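PDB 3Q63: Mll2253 protein from Mesorhizobium loti, which is of unknown function but belongs to the AHA1 family, whose Bet v 1-like fold commonly encloses a pocket for hydrophobic ligands. Local coordinates for residues E14-H19 and G103-M108. Sequence-based numbering, arbitrary orientation.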
loop_
_atom_site.group_PDB
_atom_site.type_symbol
_atom_site.label_atom_id
_atom_site.label_comp_id
_atom_site.label_asym_id
_atom_site.label_seq_id
_atom_site.Cartn_x
_atom_site.Cartn_y
_atom_site.Cartn_z
ATOM N N GLU B 14 -17.437 -2.587 11.107
ATOM C CA GLU B 14 -17.592 -2.619 12.563
ATOM C C GLU B 14 -16.924 -3.862 13.134
ATOM O O GLU B 14 -16.856 -4.901 12.479
ATOM C CB GLU B 14 -19.079 -2.596 12.931
ATOM C CG GLU B 14 -19.843 -1.428 12.308
ATOM C CD GLU B 14 -21.290 -1.337 12.769
ATOM O OE1 GLU B 14 -21.533 -0.784 13.855
ATOM O OE2 GLU B 14 -22.186 -1.819 12.043
ATOM N N ARG B 15 -16.439 -3.752 14.364
ATOM C CA ARG B 15 -15.750 -4.852 15.004
ATOM C C ARG B 15 -15.897 -4.752 16.509
ATOM O O ARG B 15 -15.929 -3.651 17.061
ATOM C CB ARG B 15 -14.252 -4.818 14.651
ATOM C CG ARG B 15 -13.898 -5.096 13.175
ATOM C CD ARG B 15 -13.641 -6.581 12.928
ATOM N NE ARG B 15 -13.200 -6.867 11.561
ATOM C CZ ARG B 15 -13.989 -6.828 10.489
ATOM N NH1 ARG B 15 -15.272 -6.517 10.612
ATOM N NH2 ARG B 15 -13.496 -7.102 9.288
ATOM N N GLN B 16 -16.008 -5.899 17.168
ATOM C CA GLN B 16 -16.097 -5.931 18.624
ATOM C C GLN B 16 -14.678 -6.279 19.057
ATOM O O GLN B 16 -14.160 -7.337 18.697
ATOM C CB GLN B 16 -17.075 -7.019 19.084
ATOM C CG GLN B 16 -17.107 -7.238 20.590
ATOM C CD GLN B 16 -17.464 -5.979 21.363
ATOM O OE1 GLN B 16 -18.497 -5.344 21.118
ATOM N NE2 GLN B 16 -16.612 -5.616 22.310
ATOM N N ILE B 17 -14.049 -5.386 19.810
ATOM C CA ILE B 17 -12.676 -5.594 20.263
ATOM C C ILE B 17 -12.619 -5.877 21.757
ATOM O O ILE B 17 -13.144 -5.107 22.567
ATOM C CB ILE B 17 -11.794 -4.359 19.942
ATOM C CG1 ILE B 17 -11.813 -4.092 18.430
ATOM C CG2 ILE B 17 -10.366 -4.593 20.418
ATOM C CD1 ILE B 17 -10.969 -2.902 17.993
ATOM N N SER B 18 -11.978 -6.989 22.108
ATOM C CA SER B 18 -11.848 -7.422 23.495
ATOM C C SER B 18 -10.761 -6.682 24.272
ATOM O O SER B 18 -9.925 -7.302 24.936
ATOM C CB SER B 18 -11.569 -8.927 23.545
ATOM O OG SER B 18 -12.693 -9.662 23.101
ATOM N N HIS B 19 -10.775 -5.358 24.179
ATOM C CA HIS B 19 -9.815 -4.520 24.873
ATOM C C HIS B 19 -10.537 -3.243 25.272
ATOM O O HIS B 19 -11.518 -2.854 24.639
ATOM C CB HIS B 19 -8.623 -4.199 23.961
ATOM C CG HIS B 19 -7.815 -5.403 23.596
ATOM N ND1 HIS B 19 -6.829 -5.911 24.415
ATOM C CD2 HIS B 19 -7.899 -6.248 22.541
ATOM C CE1 HIS B 19 -6.346 -7.019 23.883
ATOM N NE2 HIS B 19 -6.979 -7.248 22.745
ATOM N N GLY B 103 -15.251 -5.071 26.287
ATOM C CA GLY B 103 -14.225 -4.301 25.610
ATOM C C GLY B 103 -14.686 -3.017 24.957
ATOM O O GLY B 103 -15.172 -2.103 25.622
ATOM N N THR B 104 -14.544 -2.950 23.638
ATOM C CA THR B 104 -14.923 -1.754 22.911
ATOM C C THR B 104 -15.436 -2.074 21.524
ATOM O O THR B 104 -14.824 -2.848 20.788
ATOM C CB THR B 104 -13.729 -0.815 22.737
ATOM O OG1 THR B 104 -12.988 -0.747 23.962
ATOM C CG2 THR B 104 -14.212 0.574 22.364
ATOM N N HIS B 105 -16.562 -1.476 21.167
ATOM C CA HIS B 105 -17.115 -1.683 19.844
ATOM C C HIS B 105 -16.583 -0.551 18.957
ATOM O O HIS B 105 -16.751 0.626 19.270
ATOM C CB HIS B 105 -18.643 -1.669 19.899
ATOM C CG HIS B 105 -19.296 -1.705 18.553
ATOM N ND1 HIS B 105 -19.390 -0.594 17.743
ATOM C CD2 HIS B 105 -19.870 -2.720 17.866
ATOM C CE1 HIS B 105 -19.996 -0.922 16.618
ATOM N NE2 HIS B 105 -20.298 -2.207 16.665
ATOM N N LEU B 106 -15.929 -0.921 17.859
ATOM C CA LEU B 106 -15.347 0.048 16.937
ATOM C C LEU B 106 -16.075 0.107 15.594
ATOM O O LEU B 106 -16.338 -0.927 14.981
ATOM C CB LEU B 106 -13.869 -0.294 16.681
ATOM C CG LEU B 106 -13.137 0.560 15.638
ATOM C CD1 LEU B 106 -13.049 1.987 16.140
ATOM C CD2 LEU B 106 -11.741 0.009 15.356
ATOM N N ARG B 107 -16.403 1.317 15.150
ATOM C CA ARG B 107 -17.049 1.516 13.858
ATOM C C ARG B 107 -16.152 2.438 13.049
ATOM O O ARG B 107 -15.643 3.431 13.570
ATOM C CB ARG B 107 -18.420 2.182 14.008
ATOM C CG ARG B 107 -19.168 2.344 12.682
ATOM C CD ARG B 107 -20.515 3.038 12.863
ATOM N NE ARG B 107 -20.356 4.452 13.184
ATOM C CZ ARG B 107 -21.355 5.260 13.521
ATOM N NH1 ARG B 107 -22.595 4.792 13.584
ATOM N NH2 ARG B 107 -21.114 6.537 13.799
HETATM N N MSE B 108 -15.949 2.106 11.782
HETATM C CA MSE B 108 -15.129 2.929 10.906
HETATM C C MSE B 108 -16.008 3.308 9.731
HETATM O O MSE B 108 -16.585 2.440 9.070
HETATM C CB MSE B 108 -13.916 2.137 10.424
HETATM C CG MSE B 108 -12.854 2.943 9.674
HETATM SE SE MSE B 108 -13.382 3.643 7.930
HETATM C CE MSE B 108 -14.016 2.025 7.079
#
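The edge strand 9-17 of the antiparallel sheet pairs here with strand 103-113, through R15 with L106 and I17 with T104. Both are hydrogen-bonded pairs. L106 N donates to R15 O at 2.8 Å, and R15 N donates back to L106 O. The same exchange joins I17 and T104. Just past the strand, S18 is the centre of an inverse gamma turn. OG1 of T104, placed beside its own backbone N (chi1 -43°), donates to H19 O at 2.7 Å, in the carbonyl plane. G103 packs against this turn, its CA 3.3 Å from I17 O; a side chain here would clash with that oxygen. In this Bet v 1-like fold, the first strand and the last strand are neighbours, and the long helix 118-141 packs against the sheet. H19 NE2 forms a hydrogen bond with D140 of that helix. On the buried face, I17 CD1 lies 4.0 Å from L106 CD2, the two side chains side by side, and both touch L24 of helix 21-29. The other face carries E14, Q16, H105 and R107. E14 OE1 comes to the edge of the H105 ring, 3.2 Å from CE1, with carboxylate and ring planes 85° apart. R15 O lies over one ring face, offset toward the rim. An alanine in place of this histidine would probably leave the E14 carboxylate without its ring neighbour and freer to turn. E14 CG also lies alongside R107 CG, while the R107 guanidinium forms a salt bridge with E109. The Q16 chain bends at chi2, and its NE2 hydrogen-bonds T100 OG1.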